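Local coordinates for protein porin (Acinetobacter baumannii AB307-0294, PDB 5DL7) that probably forms a substrate-selective outer-membrane channel of the OprD porin family, a putative route for vanillate, and carries bound calcium ions, at residues A[48-53]-A[92-97]; A[76-81]-A[103-108]; A[169-174]-A[295-300]; A[42-47]-A[86-91]. All coordinates share one frame; numbering follows the deposited sequence.

Contact 1. Residues A[48-53]-A[92-97]; sequences DWAQGL and GLLPVN. With CA (calcium ion), chain C; C8E ((hydroxyethyloxy)tri(ethyloxy)octane), chain K.
Leu93 and Leu94 both reach the strand of residues 48-53, and Ala50 is their common floor: its CB lies 4.2 Å from Leu93 CB and 4.1 Å from Leu94 CD2. Each leucine has CG beside its backbone N and anti to the carbonyl carbon (chi1 -67° and -69°), yet the branches land on different parts of Asp48. Leu93 CD1 sits 3.8 Å from Asp48 O, whereas Leu94 CD1 comes to 3.5 Å from the carboxylate oxygen Asp48 OD1, the two side chains crossing at a slant. This is the inner wall of a porin beta-barrel, where the loop between strands 66-79 and 105-117 folds inward and lies against strand 46-58. The buried carboxylate is met from several sides: Asp48 OD1 forms a salt bridge with Arg102, Asp48 OD2 is hydrogen-bonded to Ser91 OG, and water 1 donates to Asp48 OD2 over 2.6 Å. The same water donates to Leu94 O and accepts from Gly92 N, tying the loop backbone to the strand. The other side of the strand takes little part in this contact: Trp49 points away from the loop, and its NE1 is hydrogen-bonded to Asn29 OD1. A C8E detergent chain runs over one face of its indole, with C17 at 3.4 Å from Trp49 CZ2. At the end of segment 92-97, well clear of the strand, Asn97 OD1 binds calcium at 2.4 Å.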
loop_
_atom_site.group_PDB
_atom_site.type_symbol
_atom_site.label_atom_id
_atom_site.label_comp_id
_atom_site.label_asym_id
_atom_site.label_seq_id
_atom_site.Cartn_x
_atom_site.Cartn_y
_atom_site.Cartn_z
ATOM N N ASP A 48 17.130 5.426 -5.853
ATOM C CA ASP A 48 16.905 6.882 -6.068
ATOM C C ASP A 48 16.944 7.539 -4.678
ATOM O O ASP A 48 16.826 6.921 -3.633
ATOM C CB ASP A 48 15.541 7.212 -6.713
ATOM C CG ASP A 48 15.465 7.099 -8.177
ATOM O OD1 ASP A 48 16.190 7.774 -8.939
ATOM O OD2 ASP A 48 14.577 6.226 -8.700
ATOM N N TRP A 49 17.174 8.862 -4.718
ATOM C CA TRP A 49 17.164 9.636 -3.519
ATOM C C TRP A 49 16.378 10.924 -3.884
ATOM O O TRP A 49 16.724 11.659 -4.831
ATOM C CB TRP A 49 18.513 9.992 -3.062
ATOM C CG TRP A 49 18.572 10.670 -1.726
ATOM C CD1 TRP A 49 17.602 10.697 -0.725
ATOM C CD2 TRP A 49 19.631 11.516 -1.263
ATOM N NE1 TRP A 49 18.024 11.444 0.323
ATOM C CE2 TRP A 49 19.227 12.020 -0.001
ATOM C CE3 TRP A 49 20.846 11.963 -1.832
ATOM C CZ2 TRP A 49 20.048 12.855 0.775
ATOM C CZ3 TRP A 49 21.601 12.870 -1.154
ATOM C CH2 TRP A 49 21.208 13.335 0.146
ATOM N N ALA A 50 15.247 11.111 -3.184
ATOM C CA ALA A 50 14.336 12.186 -3.530
ATOM C C ALA A 50 13.755 12.893 -2.351
ATOM O O ALA A 50 13.732 12.420 -1.229
ATOM C CB ALA A 50 13.126 11.653 -4.361
ATOM N N GLN A 51 13.342 14.163 -2.610
ATOM C CA GLN A 51 12.658 14.942 -1.581
ATOM C C GLN A 51 11.351 15.466 -2.062
ATOM O O GLN A 51 11.233 15.872 -3.242
ATOM C CB GLN A 51 13.602 16.181 -1.269
ATOM C CG GLN A 51 13.001 17.095 -0.241
ATOM C CD GLN A 51 14.031 17.225 0.782
ATOM O OE1 GLN A 51 15.213 17.616 0.478
ATOM N NE2 GLN A 51 13.691 16.765 1.936
ATOM N N GLY A 52 10.369 15.545 -1.194
ATOM C CA GLY A 52 9.052 15.933 -1.600
ATOM C C GLY A 52 8.310 16.790 -0.586
ATOM O O GLY A 52 8.621 16.802 0.584
ATOM N N LEU A 53 7.485 17.652 -1.105
ATOM C CA LEU A 53 6.464 18.425 -0.351
ATOM C C LEU A 53 5.099 17.993 -0.722
ATOM O O LEU A 53 4.756 17.821 -1.894
ATOM C CB LEU A 53 6.535 19.974 -0.704
ATOM C CG LEU A 53 7.785 20.565 -0.309
ATOM C CD1 LEU A 53 7.842 21.961 -0.988
ATOM C CD2 LEU A 53 7.988 20.771 1.236
ATOM N N GLY A 92 10.653 4.036 -8.445
ATOM C CA GLY A 92 9.368 4.570 -8.202
ATOM C C GLY A 92 9.217 5.910 -7.445
ATOM O O GLY A 92 8.140 6.397 -7.218
ATOM N N LEU A 93 10.324 6.454 -6.979
ATOM C CA LEU A 93 10.317 7.698 -6.302
ATOM C C LEU A 93 10.201 8.876 -7.302
ATOM O O LEU A 93 9.938 9.969 -6.929
ATOM C CB LEU A 93 11.635 7.936 -5.471
ATOM C CG LEU A 93 11.822 6.984 -4.270
ATOM C CD1 LEU A 93 13.028 7.401 -3.486
ATOM C CD2 LEU A 93 10.602 7.013 -3.340
ATOM N N LEU A 94 10.731 8.649 -8.524
ATOM C CA LEU A 94 10.849 9.749 -9.520
ATOM C C LEU A 94 10.377 9.172 -10.926
ATOM O O LEU A 94 10.581 7.933 -11.207
ATOM C CB LEU A 94 12.290 10.151 -9.691
ATOM C CG LEU A 94 12.937 10.864 -8.466
ATOM C CD1 LEU A 94 14.450 10.849 -8.598
ATOM C CD2 LEU A 94 12.426 12.284 -8.388
ATOM N N PRO A 95 9.816 10.037 -11.739
ATOM C CA PRO A 95 9.527 9.634 -13.163
ATOM C C PRO A 95 10.797 9.266 -13.871
ATOM O O PRO A 95 11.907 9.878 -13.679
ATOM C CB PRO A 95 8.802 10.814 -13.745
ATOM C CG PRO A 95 8.463 11.727 -12.549
ATOM C CD PRO A 95 9.580 11.477 -11.568
ATOM N N VAL A 96 10.694 8.146 -14.616
ATOM C CA VAL A 96 11.899 7.703 -15.375
ATOM C C VAL A 96 11.538 7.641 -16.874
ATOM O O VAL A 96 10.505 7.064 -17.196
ATOM C CB VAL A 96 12.318 6.299 -14.890
ATOM C CG1 VAL A 96 13.420 5.762 -15.695
ATOM C CG2 VAL A 96 12.903 6.406 -13.426
ATOM N N ASN A 97 12.396 8.189 -17.703
ATOM C CA ASN A 97 12.176 8.212 -19.135
ATOM C C ASN A 97 12.593 6.911 -19.793
ATOM O O ASN A 97 13.270 5.975 -19.201
ATOM C CB ASN A 97 12.989 9.341 -19.670
ATOM C CG ASN A 97 12.463 10.678 -19.140
ATOM O OD1 ASN A 97 11.334 10.937 -19.289
ATOM N ND2 ASN A 97 13.265 11.436 -18.455
HETATM CA CA CA C . 10.094 12.889 -18.802
HETATM O O12 C8E K . 23.325 8.334 -2.638
HETATM C C13 C8E K . 23.130 9.238 -1.575
HETATM C C14 C8E K . 22.194 8.630 -0.543
HETATM O O15 C8E K . 22.160 9.405 0.661
HETATM C C16 C8E K . 21.497 8.770 1.782
HETATM C C17 C8E K . 20.714 9.892 2.411
HETATM O O18 C8E K . 20.038 9.559 3.622
HETATM C C19 C8E K . 18.759 10.213 3.696
HETATM C C20 C8E K . 17.822 9.646 4.758
HETATM O O21 C8E K . 16.410 9.690 4.305
HETATM O O HOH W 1 12.235 6.206 -9.844
HETATM O O HOH W 2 8.574 11.249 -18.116
#

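Contact 2. Residues A[76-81]-A[103-108]; sequences AGFNLM and DDYYGK. With CA (calcium ion), chain C; CA (calcium ion), chain E.
Asp104 OD1 is gripped by both a metal and an amide: it binds a calcium ion at 2.6 Å and accepts from Asn79 ND2 at 2.7 Å. The amide N-H approaches on the anti side of that oxygen, 25° out of the carboxylate plane, while Asp104 OD2 completes a bidentate hold on the metal; two waters and Arg102 O are further ligands. Asn79 CG stands anti to the backbone N (chi1 174°), alongside the aspartate, and its other branch, OD1, accepts from Met81 N to close an Asx turn where strand 66-79 ends. Next to this site strands 66-79 and 105-117 pair as antiparallel neighbours of the porin barrel. Gly77 and Tyr106 form the hydrogen-bonded pair, with Gly77 N 2.7 Å from Tyr106 O, and Asn79 N bonds Asp104 O at 2.8 Å. On the surface bearing Ala76, Phe78 and Tyr105, the edge of the tyrosine ring meets the face of Phe78 in a T-shaped stack, centroids 5.2 Å apart and planes at 60°; Tyr105 CD1 touches Phe78 CE2 at 3.6 Å. Tyr106 points to the other surface, where its OH bonds Leu93 O and its ring meets Phe142 edge-to-face. Asp103, next to the calcium-binding Asp104, chelates a second calcium through both carboxylate oxygens.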
loop_
_atom_site.group_PDB
_atom_site.type_symbol
_atom_site.label_atom_id
_atom_site.label_comp_id
_atom_site.label_asym_id
_atom_site.label_seq_id
_atom_site.Cartn_x
_atom_site.Cartn_y
_atom_site.Cartn_z
ATOM N N ALA A 76 5.100 18.264 -4.810
ATOM C CA ALA A 76 6.264 18.715 -5.568
ATOM C C ALA A 76 7.438 17.828 -5.131
ATOM O O ALA A 76 7.773 17.861 -3.959
ATOM C CB ALA A 76 6.503 20.143 -5.347
ATOM N N GLY A 77 8.108 17.173 -6.075
ATOM C CA GLY A 77 9.187 16.244 -5.841
ATOM C C GLY A 77 10.468 16.518 -6.617
ATOM O O GLY A 77 10.380 17.084 -7.701
ATOM N N PHE A 78 11.604 16.222 -6.012
ATOM C CA PHE A 78 12.936 16.567 -6.521
ATOM C C PHE A 78 13.893 15.469 -6.439
ATOM O O PHE A 78 13.982 14.834 -5.373
ATOM C CB PHE A 78 13.541 17.708 -5.653
ATOM C CG PHE A 78 12.660 18.904 -5.547
ATOM C CD1 PHE A 78 11.531 18.919 -4.689
ATOM C CD2 PHE A 78 12.870 19.933 -6.380
ATOM C CE1 PHE A 78 10.622 20.002 -4.648
ATOM C CE2 PHE A 78 12.051 21.077 -6.263
ATOM C CZ PHE A 78 10.901 21.066 -5.419
ATOM N N ASN A 79 14.754 15.331 -7.453
ATOM C CA ASN A 79 15.737 14.307 -7.468
ATOM C C ASN A 79 16.957 14.906 -6.698
ATOM O O ASN A 79 17.414 15.967 -7.008
ATOM C CB ASN A 79 16.116 14.077 -8.942
ATOM C CG ASN A 79 17.239 13.133 -9.114
ATOM O OD1 ASN A 79 17.643 12.359 -8.231
ATOM N ND2 ASN A 79 17.817 13.201 -10.286
ATOM N N LEU A 80 17.564 14.115 -5.813
ATOM C CA LEU A 80 18.756 14.550 -5.068
ATOM C C LEU A 80 20.007 13.855 -5.551
ATOM O O LEU A 80 21.106 14.231 -5.118
ATOM C CB LEU A 80 18.544 14.295 -3.576
ATOM C CG LEU A 80 17.331 14.993 -2.960
ATOM C CD1 LEU A 80 17.085 14.451 -1.558
ATOM C CD2 LEU A 80 17.476 16.505 -3.060
ATOM N N MET A 81 19.898 12.882 -6.473
ATOM C CA MET A 81 21.140 12.278 -7.010
ATOM C C MET A 81 21.664 12.805 -8.311
ATOM O O MET A 81 22.616 12.238 -8.832
ATOM C CB MET A 81 20.896 10.760 -7.198
ATOM C CG MET A 81 20.848 9.976 -5.932
ATOM S SD MET A 81 20.649 8.201 -6.117
ATOM C CE MET A 81 22.091 7.639 -6.938
ATOM N N ASP A 103 13.412 12.318 -14.590
ATOM C CA ASP A 103 13.048 13.679 -14.448
ATOM C C ASP A 103 13.480 14.222 -13.064
ATOM O O ASP A 103 13.182 13.568 -12.095
ATOM C CB ASP A 103 11.560 13.789 -14.595
ATOM C CG ASP A 103 11.056 13.495 -16.090
ATOM O OD1 ASP A 103 11.897 13.713 -17.035
ATOM O OD2 ASP A 103 9.908 13.090 -16.234
ATOM N N ASP A 104 14.007 15.403 -13.021
ATOM C CA ASP A 104 14.633 15.947 -11.831
ATOM C C ASP A 104 13.663 16.669 -10.883
ATOM O O ASP A 104 14.019 16.899 -9.693
ATOM C CB ASP A 104 15.781 16.779 -12.179
ATOM C CG ASP A 104 16.884 15.940 -12.830
ATOM O OD1 ASP A 104 17.162 14.754 -12.451
ATOM O OD2 ASP A 104 17.406 16.385 -13.834
ATOM N N TYR A 105 12.461 16.965 -11.404
ATOM C CA TYR A 105 11.452 17.696 -10.750
ATOM C C TYR A 105 10.141 17.173 -11.256
ATOM O O TYR A 105 10.087 16.822 -12.439
ATOM C CB TYR A 105 11.557 19.159 -10.860
ATOM C CG TYR A 105 10.344 19.710 -10.421
ATOM C CD1 TYR A 105 10.133 19.910 -9.060
ATOM C CD2 TYR A 105 9.307 20.036 -11.317
ATOM C CE1 TYR A 105 8.925 20.425 -8.526
ATOM C CE2 TYR A 105 8.053 20.462 -10.812
ATOM C CZ TYR A 105 7.832 20.661 -9.446
ATOM O OH TYR A 105 6.715 21.316 -8.900
ATOM N N TYR A 106 9.157 16.930 -10.360
ATOM C CA TYR A 106 7.835 16.677 -10.823
ATOM C C TYR A 106 6.848 17.172 -9.850
ATOM O O TYR A 106 7.041 17.012 -8.564
ATOM C CB TYR A 106 7.542 15.253 -11.167
ATOM C CG TYR A 106 7.477 14.123 -10.053
ATOM C CD1 TYR A 106 8.564 13.881 -9.205
ATOM C CD2 TYR A 106 6.373 13.242 -9.971
ATOM C CE1 TYR A 106 8.511 12.766 -8.260
ATOM C CE2 TYR A 106 6.292 12.133 -9.047
ATOM C CZ TYR A 106 7.456 11.957 -8.180
ATOM O OH TYR A 106 7.416 10.860 -7.385
ATOM N N GLY A 107 5.737 17.688 -10.384
ATOM C CA GLY A 107 4.738 18.372 -9.568
ATOM C C GLY A 107 3.336 17.965 -9.989
ATOM O O GLY A 107 3.197 17.604 -11.156
ATOM N N LYS A 108 2.293 17.959 -9.094
ATOM C CA LYS A 108 0.977 17.533 -9.515
ATOM C C LYS A 108 -0.050 17.908 -8.451
ATOM O O LYS A 108 0.351 18.179 -7.249
ATOM C CB LYS A 108 0.804 16.067 -9.837
ATOM C CG LYS A 108 1.603 15.124 -8.927
ATOM C CD LYS A 108 1.368 13.694 -9.136
ATOM C CE LYS A 108 2.374 12.845 -8.423
ATOM N NZ LYS A 108 2.175 11.410 -8.614
HETATM CA CA CA C . 10.094 12.889 -18.802
HETATM CA CA CA E . 17.784 13.915 -14.884
HETATM O O HOH W 2 8.574 11.249 -18.116
HETATM O O HOH W 3 16.870 14.528 -16.785
HETATM O O HOH W 4 18.914 12.153 -13.445
#

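Contact 3. Residues A[169-174]-A[295-300]; sequences VRQRDS and FLSGTE
One extended and one bent side chain bring Arg172 and Glu300 together: Arg172 CG lies between its backbone N and carbonyl carbon (chi1 60°) with the chain extended from there to NE, while Glu300 folds at chi2 (68°), which swings CD round toward the arginine. The contact lies inside the barrel, where a type I beta turn at the end of strand 159-170 meets the long loop between strands 278-288 and 318-327. Arg172 NH1 donates to Glu300 OE2 at 2.8 Å, on the syn lone pair, with guanidinium and carboxylate only 20° from coplanar. Ser137 OG bonds both partners, at Arg172 NH1 and Glu300 OE1, and water 6 spans Arg172 NH2 and Glu300 OE2. Over one face of the guanidinium, toward its rim, stands Gly298 O. Gln171 meets Gly298 more closely, OE1 lying 3.5 Å from Gly298 CA. That oxygen accepts a hydrogen bond from Gln144 NE2; Gln171 NE2 makes a weak bond of 3.0 Å to Ser297 OG. Water 5 donates to Gln171 OE1 and Gly298 O and accepts from Arg172 N at 2.9 Å.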
loop_
_atom_site.group_PDB
_atom_site.type_symbol
_atom_site.label_atom_id
_atom_site.label_comp_id
_atom_site.label_asym_id
_atom_site.label_seq_id
_atom_site.Cartn_x
_atom_site.Cartn_y
_atom_site.Cartn_z
ATOM N N VAL A 169 -6.178 6.745 -13.361
ATOM C CA VAL A 169 -5.258 6.600 -12.254
ATOM C C VAL A 169 -4.050 7.491 -12.509
ATOM O O VAL A 169 -3.572 7.573 -13.673
ATOM C CB VAL A 169 -4.864 5.114 -12.054
ATOM C CG1 VAL A 169 -4.101 4.501 -13.218
ATOM C CG2 VAL A 169 -4.039 4.951 -10.739
ATOM N N ARG A 170 -3.521 8.188 -11.457
ATOM C CA ARG A 170 -2.243 8.832 -11.649
ATOM C C ARG A 170 -1.244 8.143 -10.690
ATOM O O ARG A 170 -1.399 8.281 -9.482
ATOM C CB ARG A 170 -2.394 10.303 -11.318
ATOM C CG ARG A 170 -1.064 11.053 -11.428
ATOM C CD ARG A 170 -1.134 12.516 -11.729
ATOM N NE ARG A 170 -1.947 13.291 -10.803
ATOM C CZ ARG A 170 -2.303 14.534 -11.039
ATOM N NH1 ARG A 170 -1.886 15.097 -12.196
ATOM N NH2 ARG A 170 -3.053 15.230 -10.190
ATOM N N GLN A 171 -0.338 7.454 -11.262
ATOM C CA GLN A 171 0.609 6.588 -10.529
ATOM C C GLN A 171 1.489 7.502 -9.647
ATOM O O GLN A 171 1.723 8.660 -9.930
ATOM C CB GLN A 171 1.402 5.695 -11.353
ATOM C CG GLN A 171 0.599 4.797 -12.323
ATOM C CD GLN A 171 -0.258 3.703 -11.530
ATOM O OE1 GLN A 171 -0.510 3.823 -10.345
ATOM N NE2 GLN A 171 -0.941 2.822 -12.339
ATOM N N ARG A 172 1.964 6.869 -8.600
ATOM C CA ARG A 172 2.795 7.614 -7.641
ATOM C C ARG A 172 3.964 8.390 -8.230
ATOM O O ARG A 172 4.292 9.524 -7.806
ATOM C CB ARG A 172 3.319 6.557 -6.541
ATOM C CG ARG A 172 4.109 5.480 -7.109
ATOM C CD ARG A 172 3.974 4.206 -6.240
ATOM N NE ARG A 172 4.714 3.084 -6.761
ATOM C CZ ARG A 172 4.877 1.918 -6.141
ATOM N NH1 ARG A 172 4.217 1.667 -5.000
ATOM N NH2 ARG A 172 5.641 1.000 -6.716
ATOM N N ASP A 173 4.618 7.789 -9.205
ATOM C CA ASP A 173 5.770 8.340 -9.891
ATOM C C ASP A 173 5.448 8.964 -11.288
ATOM O O ASP A 173 6.323 9.134 -12.081
ATOM C CB ASP A 173 6.814 7.270 -10.171
ATOM C CG ASP A 173 6.260 6.025 -10.920
ATOM O OD1 ASP A 173 5.031 5.917 -11.162
ATOM O OD2 ASP A 173 7.113 5.157 -11.345
ATOM N N SER A 174 4.251 9.502 -11.400
ATOM C CA SER A 174 3.805 10.099 -12.674
ATOM C C SER A 174 3.108 11.361 -12.465
ATOM O O SER A 174 2.374 11.614 -11.487
ATOM C CB SER A 174 2.847 9.106 -13.354
ATOM O OG SER A 174 2.489 9.694 -14.644
ATOM N N PHE A 295 -4.806 -7.497 -8.868
ATOM C CA PHE A 295 -5.111 -6.240 -8.183
ATOM C C PHE A 295 -4.723 -5.073 -9.090
ATOM O O PHE A 295 -4.046 -5.352 -10.091
ATOM C CB PHE A 295 -4.478 -6.165 -6.752
ATOM C CG PHE A 295 -3.014 -6.603 -6.688
ATOM C CD1 PHE A 295 -2.012 -5.635 -6.889
ATOM C CD2 PHE A 295 -2.668 -7.932 -6.367
ATOM C CE1 PHE A 295 -0.710 -5.999 -6.829
ATOM C CE2 PHE A 295 -1.381 -8.346 -6.364
ATOM C CZ PHE A 295 -0.377 -7.376 -6.632
ATOM N N LEU A 296 -5.077 -3.902 -8.718
ATOM C CA LEU A 296 -4.850 -2.734 -9.606
ATOM C C LEU A 296 -3.391 -2.464 -9.805
ATOM O O LEU A 296 -2.547 -2.696 -8.934
ATOM C CB LEU A 296 -5.651 -1.529 -9.096
ATOM C CG LEU A 296 -7.129 -1.705 -9.263
ATOM C CD1 LEU A 296 -7.881 -0.663 -8.402
ATOM C CD2 LEU A 296 -7.619 -1.470 -10.680
ATOM N N SER A 297 -3.087 -1.866 -10.934
ATOM C CA SER A 297 -1.714 -1.430 -11.270
ATOM C C SER A 297 -1.202 -0.418 -10.252
ATOM O O SER A 297 -1.962 0.448 -9.708
ATOM C CB SER A 297 -1.684 -0.832 -12.709
ATOM O OG SER A 297 -2.531 0.331 -12.780
ATOM N N GLY A 298 0.121 -0.367 -10.174
ATOM C CA GLY A 298 0.839 0.702 -9.457
ATOM C C GLY A 298 0.916 0.641 -7.938
ATOM O O GLY A 298 1.223 1.634 -7.233
ATOM N N THR A 299 0.529 -0.545 -7.433
ATOM C CA THR A 299 0.329 -0.692 -5.964
ATOM C C THR A 299 0.782 -2.140 -5.500
ATOM O O THR A 299 1.174 -2.911 -6.345
ATOM C CB THR A 299 -1.103 -0.315 -5.524
ATOM O OG1 THR A 299 -1.120 -0.064 -4.014
ATOM C CG2 THR A 299 -2.020 -1.256 -5.980
ATOM N N GLU A 300 0.837 -2.207 -4.200
ATOM C CA GLU A 300 1.226 -3.420 -3.503
ATOM C C GLU A 300 0.071 -4.344 -3.488
ATOM O O GLU A 300 -1.129 -4.001 -3.554
ATOM C CB GLU A 300 1.694 -3.033 -2.054
ATOM C CG GLU A 300 3.084 -2.344 -2.065
ATOM C CD GLU A 300 3.098 -0.902 -2.749
ATOM O OE1 GLU A 300 2.119 -0.134 -2.358
ATOM O OE2 GLU A 300 4.090 -0.722 -3.513
HETATM O O HOH W 5 1.207 4.090 -8.269
HETATM O O HOH W 6 5.356 -1.715 -5.388
#

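Contact 4. Residues A[42-47]-A[86-91]; sequences PYTAAR and DDYARS. With CA (calcium ion), chain D.
The ring of Tyr88 carries Arg47 on one face and Ala45 O at its edge, in plane. Arg47 CD stands over the ring centre, 4.0 Å from the centroid, in a CH-pi contact. Beyond it the chain turns at chi3 (-68°), placing NE over the ring, and the guanidinium follows off-centre, its plane 32° from the ring's and CZ 4.5 Å from the centroid: a cation-pi contact displaced toward CE1 and the hydroxyl side. Asp33 OD1 forms a salt bridge with Arg47 NE, a second partner for the charge besides the ring. Thr44 CG2 also meets the edge of Tyr88, at CE1. The ring of Tyr43 is sandwiched, with Pro42 CG over its centre on one face and Ala89 N on the opposite face, near the rim; its CD2 touches Ala89 CB at 3.7 Å. Ala89 N reaches Ala45 O at 2.8 Å, and Ala89 O accepts from Arg47 N at 3.1 Å, making a single bridge around Ala46 and Ala89, whose CA atoms lie 3.9 Å apart. Water 7 accepts from Thr44 N and donates to Asp87 O. Next to these bonds, Thr44 binds a calcium ion through O and OG1, the latter at 2.6 Å, and Asp35, Tyr36 and Asp39 contribute further ligands: a calcium site at the loop joining strands 22-36 and 46-58 of the porin barrel.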
loop_
_atom_site.group_PDB
_atom_site.type_symbol
_atom_site.label_atom_id
_atom_site.label_comp_id
_atom_site.label_asym_id
_atom_site.label_seq_id
_atom_site.Cartn_x
_atom_site.Cartn_y
_atom_site.Cartn_z
ATOM N N PRO A 42 20.853 -4.676 -17.220
ATOM C CA PRO A 42 22.149 -3.953 -17.068
ATOM C C PRO A 42 22.337 -3.201 -15.737
ATOM O O PRO A 42 23.200 -2.343 -15.684
ATOM C CB PRO A 42 22.077 -2.945 -18.188
ATOM C CG PRO A 42 20.611 -2.601 -18.210
ATOM C CD PRO A 42 19.819 -3.814 -17.811
ATOM N N TYR A 43 21.589 -3.552 -14.704
ATOM C CA TYR A 43 21.474 -2.722 -13.517
ATOM C C TYR A 43 22.006 -3.477 -12.316
ATOM O O TYR A 43 21.795 -4.705 -12.228
ATOM C CB TYR A 43 19.977 -2.361 -13.236
ATOM C CG TYR A 43 19.429 -1.421 -14.293
ATOM C CD1 TYR A 43 20.102 -0.257 -14.581
ATOM C CD2 TYR A 43 18.300 -1.746 -15.042
ATOM C CE1 TYR A 43 19.689 0.564 -15.614
ATOM C CE2 TYR A 43 17.852 -0.932 -16.086
ATOM C CZ TYR A 43 18.565 0.223 -16.344
ATOM O OH TYR A 43 18.229 1.046 -17.385
ATOM N N THR A 44 22.729 -2.756 -11.442
ATOM C CA THR A 44 23.188 -3.336 -10.185
ATOM C C THR A 44 22.234 -3.202 -9.025
ATOM O O THR A 44 22.388 -3.937 -8.035
ATOM C CB THR A 44 24.494 -2.830 -9.744
ATOM O OG1 THR A 44 24.972 -3.795 -8.714
ATOM C CG2 THR A 44 24.456 -1.462 -9.350
ATOM N N ALA A 45 21.293 -2.285 -9.186
ATOM C CA ALA A 45 20.351 -1.930 -8.104
ATOM C C ALA A 45 19.273 -1.040 -8.701
ATOM O O ALA A 45 19.480 -0.489 -9.813
ATOM C CB ALA A 45 21.071 -1.183 -6.975
ATOM N N ALA A 46 18.088 -1.037 -8.062
ATOM C CA ALA A 46 17.048 -0.002 -8.278
ATOM C C ALA A 46 17.297 1.027 -7.194
ATOM O O ALA A 46 17.337 0.647 -5.979
ATOM C CB ALA A 46 15.651 -0.541 -8.150
ATOM N N ARG A 47 17.453 2.314 -7.541
ATOM C CA ARG A 47 17.923 3.252 -6.506
ATOM C C ARG A 47 17.492 4.650 -6.877
ATOM O O ARG A 47 17.506 4.984 -8.051
ATOM C CB ARG A 47 19.446 3.294 -6.425
ATOM C CG ARG A 47 20.119 4.028 -5.289
ATOM C CD ARG A 47 21.663 3.864 -5.298
ATOM N NE ARG A 47 21.964 2.510 -4.985
ATOM C CZ ARG A 47 23.210 1.928 -4.959
ATOM N NH1 ARG A 47 24.234 2.606 -5.375
ATOM N NH2 ARG A 47 23.361 0.669 -4.667
ATOM N N ASP A 86 20.633 7.894 -13.065
ATOM C CA ASP A 86 20.306 7.279 -14.398
ATOM C C ASP A 86 21.005 5.972 -14.602
ATOM O O ASP A 86 20.604 5.176 -15.453
ATOM C CB ASP A 86 20.701 8.234 -15.548
ATOM C CG ASP A 86 20.080 9.624 -15.401
ATOM O OD1 ASP A 86 19.100 9.825 -14.644
ATOM O OD2 ASP A 86 20.508 10.521 -16.090
ATOM N N ASP A 87 21.973 5.684 -13.802
ATOM C CA ASP A 87 22.580 4.340 -13.916
ATOM C C ASP A 87 21.966 3.204 -13.122
ATOM O O ASP A 87 22.556 2.095 -13.080
ATOM C CB ASP A 87 23.993 4.424 -13.496
ATOM C CG ASP A 87 24.799 5.372 -14.338
ATOM O OD1 ASP A 87 24.731 5.230 -15.583
ATOM O OD2 ASP A 87 25.512 6.170 -13.705
ATOM N N TYR A 88 20.799 3.426 -12.520
ATOM C CA TYR A 88 20.152 2.438 -11.715
ATOM C C TYR A 88 18.781 2.146 -12.212
ATOM O O TYR A 88 18.104 2.975 -12.828
ATOM C CB TYR A 88 20.116 2.957 -10.246
ATOM C CG TYR A 88 21.433 3.138 -9.633
ATOM C CD1 TYR A 88 22.198 2.076 -9.332
ATOM C CD2 TYR A 88 21.999 4.367 -9.495
ATOM C CE1 TYR A 88 23.471 2.255 -8.795
ATOM C CE2 TYR A 88 23.242 4.581 -9.063
ATOM C CZ TYR A 88 24.004 3.522 -8.709
ATOM O OH TYR A 88 25.255 3.745 -8.244
ATOM N N ALA A 89 18.232 0.966 -11.831
ATOM C CA ALA A 89 16.860 0.640 -12.124
ATOM C C ALA A 89 15.850 1.559 -11.315
ATOM O O ALA A 89 16.274 2.272 -10.366
ATOM C CB ALA A 89 16.463 -0.781 -11.999
ATOM N N ARG A 90 14.755 1.775 -11.973
ATOM C CA ARG A 90 13.757 2.680 -11.511
ATOM C C ARG A 90 13.306 2.212 -10.110
ATOM O O ARG A 90 13.042 1.032 -9.901
ATOM C CB ARG A 90 12.572 2.888 -12.370
ATOM C CG ARG A 90 11.738 1.775 -12.674
ATOM C CD ARG A 90 10.751 2.215 -13.769
ATOM N NE ARG A 90 9.603 2.879 -13.194
ATOM C CZ ARG A 90 8.330 2.407 -13.240
ATOM N NH1 ARG A 90 8.031 1.227 -13.809
ATOM N NH2 ARG A 90 7.294 3.127 -12.806
ATOM N N SER A 91 13.223 3.175 -9.179
ATOM C CA SER A 91 12.657 2.908 -7.819
ATOM C C SER A 91 11.208 3.135 -7.659
ATOM O O SER A 91 10.564 2.641 -6.684
ATOM C CB SER A 91 13.442 3.819 -6.854
ATOM O OG SER A 91 13.034 5.175 -6.922
HETATM CA CA CA D . 23.928 -5.428 -6.931
HETATM O O HOH W 7 23.432 -0.276 -12.142
HETATM O O HOH W 8 25.082 -6.496 -5.281
#

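How the contacts relate
One loop, between strands 66-79 and 105-117, supplies a segment to contact 1 and to contact 4, and both lean on strand 46-58; contact 2 pairs the two strands that bracket the loop. Contacts 1 and 2 are the closest, centres about 6 Å apart; Trp49 O lies 2.8 Å from Leu80 N, and one calcium ion is shared by Asn97 and Asp103. Between contacts 1 and 4, centres about 13 Å apart, Val96 CG2 packs on Arg90 CB at 3.7 Å. Contact 3, its centre about 14 Å from that of contact 1, is tied in through residues 172-174: Lys108 NZ lies 2.9 Å from Ser174 O, and Asp173 forms a salt bridge with Arg90. Residues 97-104 build two calcium sites; the third lies before strand 46-58.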